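Local structure of substrate binding periplasmic protein (Ralstonia solanacearum, 3LOP) at residues A[209-214]-A[236-241]. The protein probably captures leucine or a similar amino acid in the periplasm for uptake, closing a cleft between two lobes around it. Numbering follows the deposited sequence.
Sequences AAQFVR and LQKVAG
Ala210 and Ala240 meet between helices 206-218 and 233-240, whose local axes come within 8.5 Å and cross at -56°. Two alanines let the backbones come near: CB of Ala240 sits 3.3 Å from the carbonyl O of Ala210, an oxygen that also accepts the helical bond from Arg214 N. The methyl of Ala210 points at the second helix, its CB 3.6 Å from Val239 CG1. On the buried side Leu236 closes the interface. Its chi1 of -178° sets CG anti to the backbone N, and the CD1 branch lies against the backbone of the first helix, 3.5 Å from Ala210 CA. Val213 crosses Leu236 at about a right angle, bringing its CG2 to 4.1 Å from Leu236 CD1, while Leu202 of strand 199-203 and Ala244 of helix 242-245 also touch Val213.

The other side faces solvent and is polar. Arg214 runs out extended from its backbone and then bends at chi3 (-78°), which folds the guanidinium over the C-terminal end of helix 233-240. NH2 gives a hydrogen bond to Val239 O at 2.8 Å, with the oxygen near the guanidinium plane but the donor above the carbonyl plane; NE adds a weak bond to the same oxygen. Ala240 O lies over one face of the group, 3.2 Å from CZ, without a hydrogen bond to it. The positive charge thus sits beside carbonyls at a helix end, probably a favourable electrostatic match, although Arg214 itself remains exposed. Gly241 then leaves the helix with positive phi.

Strand 199-203, helix 206-218 and strand 224-227 make a beta-alpha-beta crossover, and helix 233-240 packs beside its helix, as in the alpha/beta lobes of periplasmic binding proteins.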
loop_
_atom_site.group_PDB
_atom_site.type_symbol
_atom_site.label_atom_id
_atom_site.label_comp_id
_atom_site.label_asym_id
_atom_site.label_seq_id
_atom_site.Cartn_x
_atom_site.Cartn_y
_atom_site.Cartn_z
ATOM N N ALA A 209 5.140 -13.313 1.818
ATOM C CA ALA A 209 5.394 -12.997 3.218
ATOM C C ALA A 209 4.710 -14.032 4.110
ATOM O O ALA A 209 5.316 -14.551 5.049
ATOM C CB ALA A 209 4.874 -11.597 3.549
ATOM N N ALA A 210 3.450 -14.329 3.809
ATOM C CA ALA A 210 2.680 -15.297 4.585
ATOM C C ALA A 210 3.298 -16.689 4.528
ATOM O O ALA A 210 3.434 -17.359 5.554
ATOM C CB ALA A 210 1.243 -15.341 4.082
ATOM N N GLN A 211 3.674 -17.128 3.330
ATOM C CA GLN A 211 4.281 -18.442 3.177
ATOM C C GLN A 211 5.622 -18.505 3.896
ATOM O O GLN A 211 5.943 -19.507 4.536
ATOM C CB GLN A 211 4.453 -18.781 1.697
ATOM C CG GLN A 211 3.137 -19.087 1.005
ATOM C CD GLN A 211 2.479 -20.342 1.548
ATOM O OE1 GLN A 211 1.302 -20.598 1.296
ATOM N NE2 GLN A 211 3.242 -21.140 2.291
ATOM N N PHE A 212 6.404 -17.434 3.804
ATOM C CA PHE A 212 7.692 -17.419 4.482
ATOM C C PHE A 212 7.492 -17.521 5.993
ATOM O O PHE A 212 8.128 -18.336 6.660
ATOM C CB PHE A 212 8.467 -16.133 4.174
ATOM C CG PHE A 212 9.772 -16.042 4.909
ATOM C CD1 PHE A 212 10.932 -16.586 4.367
ATOM C CD2 PHE A 212 9.825 -15.482 6.182
ATOM C CE1 PHE A 212 12.126 -16.580 5.091
ATOM C CE2 PHE A 212 11.011 -15.472 6.912
ATOM C CZ PHE A 212 12.164 -16.023 6.365
ATOM N N VAL A 213 6.608 -16.691 6.535
ATOM C CA VAL A 213 6.355 -16.701 7.971
ATOM C C VAL A 213 5.865 -18.056 8.477
ATOM O O VAL A 213 6.380 -18.570 9.470
ATOM C CB VAL A 213 5.339 -15.602 8.365
ATOM C CG1 VAL A 213 4.974 -15.721 9.836
ATOM C CG2 VAL A 213 5.943 -14.232 8.097
ATOM N N ARG A 214 4.884 -18.643 7.796
ATOM C CA ARG A 214 4.364 -19.939 8.221
ATOM C C ARG A 214 5.451 -21.008 8.235
ATOM O O ARG A 214 5.613 -21.728 9.221
ATOM C CB ARG A 214 3.220 -20.396 7.305
ATOM C CG ARG A 214 2.677 -21.784 7.660
ATOM C CD ARG A 214 1.591 -22.255 6.695
ATOM N NE ARG A 214 0.287 -21.645 6.946
ATOM C CZ ARG A 214 -0.473 -21.893 8.010
ATOM N NH1 ARG A 214 -0.065 -22.744 8.942
ATOM N NH2 ARG A 214 -1.652 -21.299 8.137
ATOM N N LEU A 236 -1.947 -11.589 6.654
ATOM C CA LEU A 236 -0.803 -12.365 7.112
ATOM C C LEU A 236 -1.176 -13.405 8.165
ATOM O O LEU A 236 -0.830 -14.579 8.035
ATOM C CB LEU A 236 0.277 -11.429 7.667
ATOM C CG LEU A 236 1.586 -12.065 8.144
ATOM C CD1 LEU A 236 2.268 -12.777 6.990
ATOM C CD2 LEU A 236 2.505 -10.991 8.707
ATOM N N GLN A 237 -1.888 -12.985 9.204
ATOM C CA GLN A 237 -2.260 -13.926 10.253
ATOM C C GLN A 237 -3.261 -14.969 9.766
ATOM O O GLN A 237 -3.265 -16.102 10.241
ATOM C CB GLN A 237 -2.798 -13.182 11.482
ATOM C CG GLN A 237 -4.113 -12.460 11.295
ATOM C CD GLN A 237 -4.497 -11.662 12.529
ATOM O OE1 GLN A 237 -4.038 -10.535 12.723
ATOM N NE2 GLN A 237 -5.324 -12.252 13.380
ATOM N N LYS A 238 -4.098 -14.596 8.804
ATOM C CA LYS A 238 -5.084 -15.526 8.261
ATOM C C LYS A 238 -4.415 -16.653 7.478
ATOM O O LYS A 238 -4.706 -17.833 7.688
ATOM C CB LYS A 238 -6.062 -14.783 7.346
ATOM C CG LYS A 238 -6.915 -15.691 6.463
ATOM C CD LYS A 238 -7.803 -16.618 7.280
ATOM C CE LYS A 238 -8.828 -15.841 8.087
ATOM N NZ LYS A 238 -9.727 -16.743 8.858
ATOM N N VAL A 239 -3.508 -16.283 6.582
ATOM C CA VAL A 239 -2.813 -17.255 5.749
ATOM C C VAL A 239 -1.684 -18.006 6.452
ATOM O O VAL A 239 -1.564 -19.221 6.314
ATOM C CB VAL A 239 -2.253 -16.573 4.482
ATOM C CG1 VAL A 239 -1.540 -17.589 3.604
ATOM C CG2 VAL A 239 -3.390 -15.910 3.713
ATOM N N ALA A 240 -0.859 -17.289 7.208
ATOM C CA ALA A 240 0.262 -17.918 7.902
ATOM C C ALA A 240 -0.122 -18.550 9.236
ATOM O O ALA A 240 0.576 -19.438 9.730
ATOM C CB ALA A 240 1.378 -16.902 8.116
ATOM N N GLY A 241 -1.225 -18.092 9.814
ATOM C CA GLY A 241 -1.662 -18.623 11.092
ATOM C C GLY A 241 -1.164 -17.767 12.238
ATOM O O GLY A 241 0.002 -17.365 12.263
#